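Local coordinates for XC6422 protein (Xanthomonas campestris, PDB 2FUK) that is a small, lidless member of the alpha/beta serine hydrolase family and probably acts as a hydrolase, at residues Q36-I41 with T110-L115; R66-T71 with G211-L216; A156-I161 with D176-L181. All coordinates share one frame; numbering follows the deposited sequence.

Contact 1 of 3, residues Q36-I41 with T110-L115; sequences QPVTAI and TDTLWL
Val38 to Ile41 pair in register with Thr112 to Leu115 as parallel strands, their short axes 4.7 Å apart at closest approach and their directions 27° apart. These are neighbouring central strands of the alpha/beta-hydrolase sheet, 38-43 and 112-118, the second leading into the probable nucleophile elbow. Four backbone bonds alternate across the pair: Thr112 N to Pro37 O, Thr39 N to Thr112 O, Trp114 N to Thr39 O and Ile41 N to Trp114 O. The bond into Thr112 O is the straightest at the acceptor, with a C=O...N angle of 172°. Pro37, at the centre of an inverse gamma turn, brings its carbonyl to the start of the pairing, where Thr112 OG1 adds a weak second bond.

On the sheet face that carries Val38, Thr112, Ala40 and Trp114, the indole is met by Val38. CG1 of Val38, anti to its backbone N (chi1 179°), sits over the five-membered ring of Trp114 in a CH-pi contact, 3.4 Å from the centroid, while Ala40 CB packs 3.7 Å from Trp114 CB. On the other face, which helix 92-107 covers, Ile41 and Leu115 lie side by side, with Ile41 CB 3.9 Å from Leu115 CD2. Leu113 closes in from the same face, its CD1 lying 4.0 Å from Ile41 CD1.

At the entry to the strands the Asp111 carboxylate has two partners, one for each oxygen: OD1 makes a salt bridge with Arg108, while OD2 accepts the hydroxyl of Thr39 through its anti lone pair, Thr39 OG1 to Asp111 OD2 2.8 Å.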
loop_
_atom_site.group_PDB
_atom_site.type_symbol
_atom_site.label_atom_id
_atom_site.label_comp_id
_atom_site.label_asym_id
_atom_site.label_seq_id
_atom_site.Cartn_x
_atom_site.Cartn_y
_atom_site.Cartn_z
ATOM N N GLN A 36 -8.013 -14.510 -2.151
ATOM C CA GLN A 36 -7.955 -15.525 -1.111
ATOM C C GLN A 36 -9.369 -15.880 -0.687
ATOM O O GLN A 36 -10.248 -15.016 -0.645
ATOM C CB GLN A 36 -7.193 -14.990 0.103
ATOM C CG GLN A 36 -5.766 -14.567 -0.193
ATOM C CD GLN A 36 -4.811 -15.738 -0.233
ATOM O OE1 GLN A 36 -3.710 -15.635 -0.781
ATOM N NE2 GLN A 36 -5.215 -16.850 0.360
ATOM N N PRO A 37 -9.603 -17.156 -0.357
ATOM C CA PRO A 37 -10.919 -17.632 0.077
ATOM C C PRO A 37 -11.060 -17.297 1.556
ATOM O O PRO A 37 -11.354 -18.160 2.380
ATOM C CB PRO A 37 -10.830 -19.131 -0.178
ATOM C CG PRO A 37 -9.401 -19.429 0.142
ATOM C CD PRO A 37 -8.644 -18.270 -0.466
ATOM N N VAL A 38 -10.836 -16.024 1.870
ATOM C CA VAL A 38 -10.878 -15.543 3.243
ATOM C C VAL A 38 -11.571 -14.195 3.354
ATOM O O VAL A 38 -11.431 -13.342 2.480
ATOM C CB VAL A 38 -9.439 -15.352 3.797
ATOM C CG1 VAL A 38 -9.489 -14.821 5.226
ATOM C CG2 VAL A 38 -8.661 -16.668 3.733
ATOM N N THR A 39 -12.327 -14.020 4.433
ATOM C CA THR A 39 -12.991 -12.752 4.721
ATOM C C THR A 39 -12.553 -12.445 6.144
ATOM O O THR A 39 -12.605 -13.318 7.015
ATOM C CB THR A 39 -14.535 -12.849 4.680
ATOM O OG1 THR A 39 -14.975 -13.093 3.338
ATOM C CG2 THR A 39 -15.162 -11.534 5.147
ATOM N N ALA A 40 -12.089 -11.221 6.369
ATOM C CA ALA A 40 -11.634 -10.815 7.688
ATOM C C ALA A 40 -12.500 -9.691 8.229
ATOM O O ALA A 40 -12.993 -8.859 7.468
ATOM C CB ALA A 40 -10.184 -10.352 7.616
ATOM N N ILE A 41 -12.703 -9.688 9.543
ATOM C CA ILE A 41 -13.474 -8.638 10.199
ATOM C C ILE A 41 -12.486 -7.902 11.091
ATOM O O ILE A 41 -11.728 -8.532 11.827
ATOM C CB ILE A 41 -14.606 -9.214 11.082
ATOM C CG1 ILE A 41 -15.585 -10.007 10.219
ATOM C CG2 ILE A 41 -15.362 -8.073 11.772
ATOM C CD1 ILE A 41 -16.627 -10.767 11.018
ATOM N N THR A 110 -17.941 -20.607 1.558
ATOM C CA THR A 110 -16.718 -21.325 1.204
ATOM C C THR A 110 -15.436 -20.619 1.654
ATOM O O THR A 110 -14.336 -21.113 1.413
ATOM C CB THR A 110 -16.619 -21.619 -0.319
ATOM O OG1 THR A 110 -16.568 -20.392 -1.056
ATOM C CG2 THR A 110 -17.811 -22.446 -0.782
ATOM N N ASP A 111 -15.580 -19.471 2.312
ATOM C CA ASP A 111 -14.423 -18.722 2.816
ATOM C C ASP A 111 -14.125 -19.143 4.240
ATOM O O ASP A 111 -14.965 -19.748 4.908
ATOM C CB ASP A 111 -14.713 -17.216 2.898
ATOM C CG ASP A 111 -14.590 -16.508 1.575
ATOM O OD1 ASP A 111 -14.334 -17.169 0.550
ATOM O OD2 ASP A 111 -14.750 -15.267 1.577
ATOM N N THR A 112 -12.922 -18.819 4.704
ATOM C CA THR A 112 -12.579 -19.074 6.096
ATOM C C THR A 112 -12.636 -17.691 6.740
ATOM O O THR A 112 -12.665 -16.670 6.042
ATOM C CB THR A 112 -11.177 -19.697 6.279
ATOM O OG1 THR A 112 -10.226 -19.035 5.441
ATOM C CG2 THR A 112 -11.215 -21.180 5.949
ATOM N N LEU A 113 -12.658 -17.647 8.064
ATOM C CA LEU A 113 -12.759 -16.373 8.756
ATOM C C LEU A 113 -11.541 -15.931 9.556
ATOM O O LEU A 113 -10.993 -16.683 10.363
ATOM C CB LEU A 113 -13.971 -16.403 9.685
ATOM C CG LEU A 113 -14.232 -15.136 10.498
ATOM C CD1 LEU A 113 -14.802 -14.056 9.601
ATOM C CD2 LEU A 113 -15.203 -15.459 11.624
ATOM N N TRP A 114 -11.129 -14.690 9.326
ATOM C CA TRP A 114 -10.013 -14.109 10.060
ATOM C C TRP A 114 -10.584 -12.966 10.896
ATOM O O TRP A 114 -11.490 -12.269 10.457
ATOM C CB TRP A 114 -8.961 -13.548 9.102
ATOM C CG TRP A 114 -8.074 -14.581 8.465
ATOM C CD1 TRP A 114 -8.372 -15.896 8.230
ATOM C CD2 TRP A 114 -6.782 -14.353 7.896
ATOM N NE1 TRP A 114 -7.341 -16.496 7.538
ATOM C CE2 TRP A 114 -6.355 -15.571 7.321
ATOM C CE3 TRP A 114 -5.943 -13.233 7.810
ATOM C CZ2 TRP A 114 -5.120 -15.701 6.666
ATOM C CZ3 TRP A 114 -4.719 -13.363 7.161
ATOM C CH2 TRP A 114 -4.322 -14.589 6.598
ATOM N N LEU A 115 -10.063 -12.792 12.106
ATOM C CA LEU A 115 -10.511 -11.718 12.981
ATOM C C LEU A 115 -9.307 -10.877 13.371
ATOM O O LEU A 115 -8.211 -11.399 13.570
ATOM C CB LEU A 115 -11.171 -12.276 14.253
ATOM C CG LEU A 115 -12.501 -13.027 14.139
ATOM C CD1 LEU A 115 -12.962 -13.458 15.535
ATOM C CD2 LEU A 115 -13.545 -12.136 13.494
#

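Contact 2 of 3, residues R66-T71 with G211-L216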
loop_
_atom_site.group_PDB
_atom_site.type_symbol
_atom_site.label_atom_id
_atom_site.label_comp_id
_atom_site.label_asym_id
_atom_site.label_seq_id
_atom_site.Cartn_x
_atom_site.Cartn_y
_atom_site.Cartn_z
ATOM N N ARG A 66 -6.398 -6.474 2.523
ATOM C CA ARG A 66 -6.949 -6.397 1.171
ATOM C C ARG A 66 -5.841 -6.584 0.136
ATOM O O ARG A 66 -6.042 -7.211 -0.909
ATOM C CB ARG A 66 -7.609 -5.034 0.944
ATOM C CG ARG A 66 -8.818 -4.770 1.819
ATOM C CD ARG A 66 -9.263 -3.311 1.729
ATOM N NE ARG A 66 -9.794 -2.971 0.410
ATOM C CZ ARG A 66 -10.142 -1.738 0.047
ATOM N NH1 ARG A 66 -10.625 -1.514 -1.169
ATOM N NH2 ARG A 66 -9.994 -0.724 0.893
ATOM N N GLU A 67 -4.670 -6.031 0.430
ATOM C CA GLU A 67 -3.533 -6.123 -0.482
ATOM C C GLU A 67 -3.023 -7.555 -0.598
ATOM O O GLU A 67 -2.234 -7.873 -1.491
ATOM C CB GLU A 67 -2.407 -5.190 -0.026
ATOM C CG GLU A 67 -2.792 -3.714 -0.077
ATOM C CD GLU A 67 -1.672 -2.779 0.353
ATOM O OE1 GLU A 67 -0.677 -3.261 0.936
ATOM O OE2 GLU A 67 -1.797 -1.554 0.124
ATOM N N LEU A 68 -3.475 -8.416 0.307
ATOM C CA LEU A 68 -3.088 -9.818 0.277
ATOM C C LEU A 68 -4.184 -10.658 -0.383
ATOM O O LEU A 68 -4.101 -11.887 -0.403
ATOM C CB LEU A 68 -2.827 -10.332 1.691
ATOM C CG LEU A 68 -1.659 -9.679 2.434
ATOM C CD1 LEU A 68 -1.508 -10.336 3.787
ATOM C CD2 LEU A 68 -0.387 -9.825 1.623
ATOM N N GLY A 69 -5.205 -9.982 -0.905
ATOM C CA GLY A 69 -6.308 -10.661 -1.573
ATOM C C GLY A 69 -7.466 -11.052 -0.670
ATOM O O GLY A 69 -8.327 -11.849 -1.048
ATOM N N ILE A 70 -7.500 -10.481 0.526
ATOM C CA ILE A 70 -8.548 -10.787 1.488
ATOM C C ILE A 70 -9.660 -9.738 1.489
ATOM O O ILE A 70 -9.390 -8.543 1.440
ATOM C CB ILE A 70 -7.947 -10.893 2.914
ATOM C CG1 ILE A 70 -6.983 -12.081 2.976
ATOM C CG2 ILE A 70 -9.054 -11.032 3.955
ATOM C CD1 ILE A 70 -6.156 -12.142 4.252
ATOM N N THR A 71 -10.910 -10.197 1.524
ATOM C CA THR A 71 -12.057 -9.289 1.578
ATOM C C THR A 71 -12.173 -8.879 3.045
ATOM O O THR A 71 -12.126 -9.726 3.940
ATOM C CB THR A 71 -13.361 -9.993 1.146
ATOM O OG1 THR A 71 -13.236 -10.432 -0.212
ATOM C CG2 THR A 71 -14.558 -9.044 1.260
ATOM N N GLY A 211 3.673 -10.923 8.961
ATOM C CA GLY A 211 3.231 -11.807 10.021
ATOM C C GLY A 211 2.206 -12.849 9.619
ATOM O O GLY A 211 2.220 -13.964 10.140
ATOM N N VAL A 212 1.317 -12.504 8.692
ATOM C CA VAL A 212 0.286 -13.449 8.266
ATOM C C VAL A 212 0.566 -14.150 6.934
ATOM O O VAL A 212 -0.148 -15.075 6.559
ATOM C CB VAL A 212 -1.109 -12.765 8.160
ATOM C CG1 VAL A 212 -1.475 -12.112 9.484
ATOM C CG2 VAL A 212 -1.120 -11.745 7.026
ATOM N N ARG A 213 1.605 -13.711 6.234
ATOM C CA ARG A 213 1.974 -14.276 4.931
ATOM C C ARG A 213 1.844 -15.791 4.796
ATOM O O ARG A 213 1.192 -16.296 3.874
ATOM C CB ARG A 213 3.412 -13.890 4.591
ATOM C CG ARG A 213 3.963 -14.588 3.359
ATOM C CD ARG A 213 3.332 -14.024 2.113
ATOM N NE ARG A 213 3.699 -12.627 1.912
ATOM C CZ ARG A 213 3.079 -11.805 1.072
ATOM N NH1 ARG A 213 3.487 -10.551 0.953
ATOM N NH2 ARG A 213 2.032 -12.228 0.371
ATOM N N ARG A 214 2.483 -16.516 5.706
ATOM C CA ARG A 214 2.471 -17.969 5.657
ATOM C C ARG A 214 1.154 -18.625 6.053
ATOM O O ARG A 214 1.011 -19.846 5.953
ATOM C CB ARG A 214 3.620 -18.522 6.505
ATOM C CG ARG A 214 4.974 -18.377 5.817
ATOM C CD ARG A 214 6.130 -18.629 6.774
ATOM N NE ARG A 214 7.426 -18.528 6.107
ATOM C CZ ARG A 214 7.928 -19.454 5.293
ATOM N NH1 ARG A 214 9.121 -19.273 4.732
ATOM N NH2 ARG A 214 7.246 -20.562 5.037
ATOM N N TRP A 215 0.188 -17.833 6.505
ATOM C CA TRP A 215 -1.099 -18.405 6.877
ATOM C C TRP A 215 -2.120 -18.224 5.759
ATOM O O TRP A 215 -3.268 -18.637 5.888
ATOM C CB TRP A 215 -1.631 -17.785 8.174
ATOM C CG TRP A 215 -0.709 -17.957 9.344
ATOM C CD1 TRP A 215 0.202 -18.961 9.536
ATOM C CD2 TRP A 215 -0.609 -17.100 10.489
ATOM N NE1 TRP A 215 0.867 -18.776 10.727
ATOM C CE2 TRP A 215 0.388 -17.642 11.332
ATOM C CE3 TRP A 215 -1.264 -15.926 10.884
ATOM C CZ2 TRP A 215 0.745 -17.044 12.550
ATOM C CZ3 TRP A 215 -0.908 -15.335 12.092
ATOM C CH2 TRP A 215 0.086 -15.894 12.909
ATOM N N LEU A 216 -1.704 -17.602 4.662
ATOM C CA LEU A 216 -2.616 -17.414 3.544
ATOM C C LEU A 216 -2.929 -18.790 2.966
ATOM O O LEU A 216 -2.020 -19.542 2.608
ATOM C CB LEU A 216 -1.978 -16.522 2.478
ATOM C CG LEU A 216 -1.731 -15.084 2.937
ATOM C CD1 LEU A 216 -0.985 -14.309 1.858
ATOM C CD2 LEU A 216 -3.064 -14.423 3.259
#
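Leu68 drives its two methyl branches at different partners on 211-216. CD1 meets CG2 of Val212 at 3.6 Å, the two side chains crossing at a slant, while CD2 lies 3.6 Å from Arg213 NH2, approaching the guanidinium obliquely. Arg213 starts out from its backbone away from Leu68, with CG anti to the backbone N (chi1 172°); bends at chi2 and chi3 then fold the chain back and bring the guanidinium up to CD2 of the leucine. No hydrogen bond joins the two segments; the rest of the contact is between aliphatic side chains.

Both segments include the C-terminal end of a helix and the chain just after it, and the two helices flank the same side of the alpha/beta-hydrolase sheet. Helix 56-66 closes in a Schellman motif whose C-prime residue, Gly69, has positive phi (90°); Gly69 N bonds to Arg66 O. This reversal carries the chain from Leu68, which reaches the tail of helix 201-212 and the residues that follow it, to Ile70, which meets Leu216. Ile70 crosses Leu216 obliquely, Ile70 CD1 to Leu216 CD2 4.0 Å, and the other methyl of Leu216, CD1, sits more loosely 4.4 Å from Leu68 CB. Ile70, Val212 and Leu216 all touch the indole of Trp114 on strand 112-118. Beside this apolar patch, Glu67 OE1 forms a salt bridge with Arg205 of the second subunit, placing the turn at the dimer interface.

Contact 3 of 3, residues A156-I161 with D176-L181; sequences AQWLVI and DWLETL
Trp158 and Trp177 reach toward each other tip to tip, and their meeting is the aromatic part of the contact. Trp158 CH2 and Trp177 CH2 stand 3.7 Å apart. The six-membered rings of the two residues are set obliquely, their planes at 61°, with 5.9 Å between centroids. Trp177 CH2 comes to the edge of the Trp158 ring, near its plane, whereas Trp158 approaches the Trp177 ring obliquely. CG of Trp158 is anti to the backbone N (chi1 177°), which starts the indole out from the strand on the side of Trp177.

Leucine and valine methyls pack beside the aromatic pair. Leu181 crosses Trp158 at about a right angle, its CD1 3.7 Å from Trp158 CZ3, and the same methyl lies above one face of the Trp177 ring, toward the rim. Leu178 CD2 rests on that ring as well, 3.7 Å above its plane. The other methyl of Leu178, CD1, points at Val160 CG1 across 4.2 Å, tip to tip. Val160 sends CG2 in turn over one face of Trp158. The segments belong to the beta-alpha-beta unit of strand 158-163, helix 171-178 and strand 186-190 near the sheet edge, with the helix laid against its preceding strand. Pro185, just before the last strand, touches Trp158, Val160 and Leu178.

Polar bonds act within 176-181 and outward from the strand, and none crosses between the segments. Trp177 O accepts from both Thr180 N and Thr180 OG1, the hydroxyl at 2.8 Å, in the segment where a type I turn runs from Leu178 to Leu181. The indole NE1 of Trp158 donates to Ser139 OG on strand 136-140.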
loop_
_atom_site.group_PDB
_atom_site.type_symbol
_atom_site.label_atom_id
_atom_site.label_comp_id
_atom_site.label_asym_id
_atom_site.label_seq_id
_atom_site.Cartn_x
_atom_site.Cartn_y
_atom_site.Cartn_z
ATOM N N ALA A 156 -4.551 -21.219 16.788
ATOM C CA ALA A 156 -3.122 -21.489 16.763
ATOM C C ALA A 156 -2.372 -20.397 16.015
ATOM O O ALA A 156 -1.268 -20.026 16.391
ATOM C CB ALA A 156 -2.862 -22.834 16.112
ATOM N N GLN A 157 -2.972 -19.896 14.941
ATOM C CA GLN A 157 -2.365 -18.831 14.154
ATOM C C GLN A 157 -2.856 -17.495 14.702
ATOM O O GLN A 157 -3.922 -17.009 14.332
ATOM C CB GLN A 157 -2.736 -19.003 12.679
ATOM C CG GLN A 157 -2.134 -20.284 12.090
ATOM C CD GLN A 157 -2.665 -20.659 10.713
ATOM O OE1 GLN A 157 -2.066 -21.481 10.026
ATOM N NE2 GLN A 157 -3.792 -20.081 10.312
ATOM N N TRP A 158 -2.055 -16.922 15.595
ATOM C CA TRP A 158 -2.366 -15.664 16.259
ATOM C C TRP A 158 -1.166 -14.722 16.204
ATOM O O TRP A 158 -0.043 -15.102 16.550
ATOM C CB TRP A 158 -2.770 -15.971 17.706
ATOM C CG TRP A 158 -3.072 -14.791 18.586
ATOM C CD1 TRP A 158 -3.479 -13.546 18.197
ATOM C CD2 TRP A 158 -3.019 -14.768 20.017
ATOM N NE1 TRP A 158 -3.679 -12.745 19.302
ATOM C CE2 TRP A 158 -3.404 -13.473 20.431
ATOM C CE3 TRP A 158 -2.686 -15.721 20.992
ATOM C CZ2 TRP A 158 -3.460 -13.103 21.780
ATOM C CZ3 TRP A 158 -2.742 -15.354 22.334
ATOM C CH2 TRP A 158 -3.126 -14.055 22.714
ATOM N N LEU A 159 -1.416 -13.495 15.758
ATOM C CA LEU A 159 -0.375 -12.485 15.632
ATOM C C LEU A 159 -0.660 -11.273 16.511
ATOM O O LEU A 159 -1.775 -10.751 16.510
ATOM C CB LEU A 159 -0.267 -12.029 14.174
ATOM C CG LEU A 159 0.621 -10.822 13.857
ATOM C CD1 LEU A 159 2.081 -11.155 14.117
ATOM C CD2 LEU A 159 0.423 -10.428 12.399
ATOM N N VAL A 160 0.352 -10.841 17.258
ATOM C CA VAL A 160 0.235 -9.675 18.125
ATOM C C VAL A 160 1.254 -8.625 17.686
ATOM O O VAL A 160 2.431 -8.935 17.485
ATOM C CB VAL A 160 0.507 -10.029 19.608
ATOM C CG1 VAL A 160 0.559 -8.749 20.445
ATOM C CG2 VAL A 160 -0.582 -10.946 20.134
ATOM N N ILE A 161 0.792 -7.391 17.519
ATOM C CA ILE A 161 1.654 -6.282 17.135
ATOM C C ILE A 161 1.530 -5.215 18.214
ATOM O O ILE A 161 0.427 -4.776 18.545
ATOM C CB ILE A 161 1.242 -5.703 15.770
ATOM C CG1 ILE A 161 1.406 -6.788 14.703
ATOM C CG2 ILE A 161 2.085 -4.474 15.442
ATOM C CD1 ILE A 161 0.847 -6.423 13.359
ATOM N N ASP A 176 4.422 -9.231 29.754
ATOM C CA ASP A 176 4.333 -10.029 30.977
ATOM C C ASP A 176 3.216 -11.061 30.859
ATOM O O ASP A 176 3.292 -12.137 31.441
ATOM C CB ASP A 176 4.055 -9.152 32.202
ATOM C CG ASP A 176 5.266 -8.348 32.657
ATOM O OD1 ASP A 176 6.385 -8.565 32.139
ATOM O OD2 ASP A 176 5.093 -7.490 33.556
ATOM N N TRP A 177 2.172 -10.712 30.114
ATOM C CA TRP A 177 1.035 -11.599 29.913
ATOM C C TRP A 177 1.358 -12.674 28.878
ATOM O O TRP A 177 1.106 -13.862 29.098
ATOM C CB TRP A 177 -0.187 -10.769 29.476
ATOM C CG TRP A 177 -1.283 -11.542 28.802
ATOM C CD1 TRP A 177 -1.947 -12.629 29.289
ATOM C CD2 TRP A 177 -1.839 -11.276 27.511
ATOM N NE1 TRP A 177 -2.886 -13.059 28.379
ATOM C CE2 TRP A 177 -2.839 -12.244 27.278
ATOM C CE3 TRP A 177 -1.589 -10.311 26.526
ATOM C CZ2 TRP A 177 -3.593 -12.274 26.098
ATOM C CZ3 TRP A 177 -2.340 -10.341 25.352
ATOM C CH2 TRP A 177 -3.327 -11.316 25.153
ATOM N N LEU A 178 1.935 -12.259 27.756
ATOM C CA LEU A 178 2.272 -13.195 26.695
ATOM C C LEU A 178 3.301 -14.242 27.104
ATOM O O LEU A 178 3.256 -15.376 26.623
ATOM C CB LEU A 178 2.774 -12.445 25.458
ATOM C CG LEU A 178 1.712 -11.637 24.704
ATOM C CD1 LEU A 178 2.333 -11.007 23.454
ATOM C CD2 LEU A 178 0.541 -12.545 24.325
ATOM N N GLU A 179 4.216 -13.880 27.997
ATOM C CA GLU A 179 5.246 -14.829 28.408
ATOM C C GLU A 179 4.723 -15.969 29.283
ATOM O O GLU A 179 5.458 -16.911 29.577
ATOM C CB GLU A 179 6.396 -14.097 29.116
ATOM C CG GLU A 179 5.991 -13.316 30.362
ATOM C CD GLU A 179 7.160 -12.578 31.010
ATOM O OE1 GLU A 179 8.104 -12.194 30.289
ATOM O OE2 GLU A 179 7.126 -12.366 32.241
ATOM N N THR A 180 3.452 -15.902 29.673
ATOM C CA THR A 180 2.867 -16.948 30.512
ATOM C C THR A 180 1.998 -17.939 29.731
ATOM O O THR A 180 1.552 -18.941 30.288
ATOM C CB THR A 180 1.979 -16.352 31.632
ATOM O OG1 THR A 180 0.786 -15.807 31.054
ATOM C CG2 THR A 180 2.718 -15.262 32.390
ATOM N N LEU A 181 1.754 -17.663 28.450
ATOM C CA LEU A 181 0.902 -18.525 27.633
ATOM C C LEU A 181 1.598 -19.778 27.107
ATOM O O LEU A 181 2.757 -19.726 26.704
ATOM C CB LEU A 181 0.331 -17.730 26.454
ATOM C CG LEU A 181 -0.449 -16.457 26.809
ATOM C CD1 LEU A 181 -0.942 -15.795 25.537
ATOM C CD2 LEU A 181 -1.620 -16.799 27.715
#

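Contacts 1 and 2 adjoin, their centres about 10 Å apart. Ala40 N lies 2.9 Å from Thr71 O and Gln36 N 2.9 Å from Gly69 O, probable hydrogen bonds that join segment 36-41 to segment 66-71. Contact 3, nested in sequence between the segments of contact 2, has its centre about 20 Å from that of contact 2 and about 21 Å from that of contact 1. It nevertheless meets contact 2, where Trp215 CH2 packs 3.6 Å from Trp158 N. Strand 112-118 of contact 1 runs on to Ser119, the probable nucleophile of a Ser119-His195-Asp166 triad, and Leu115 lies near, without touching, the elbow residues.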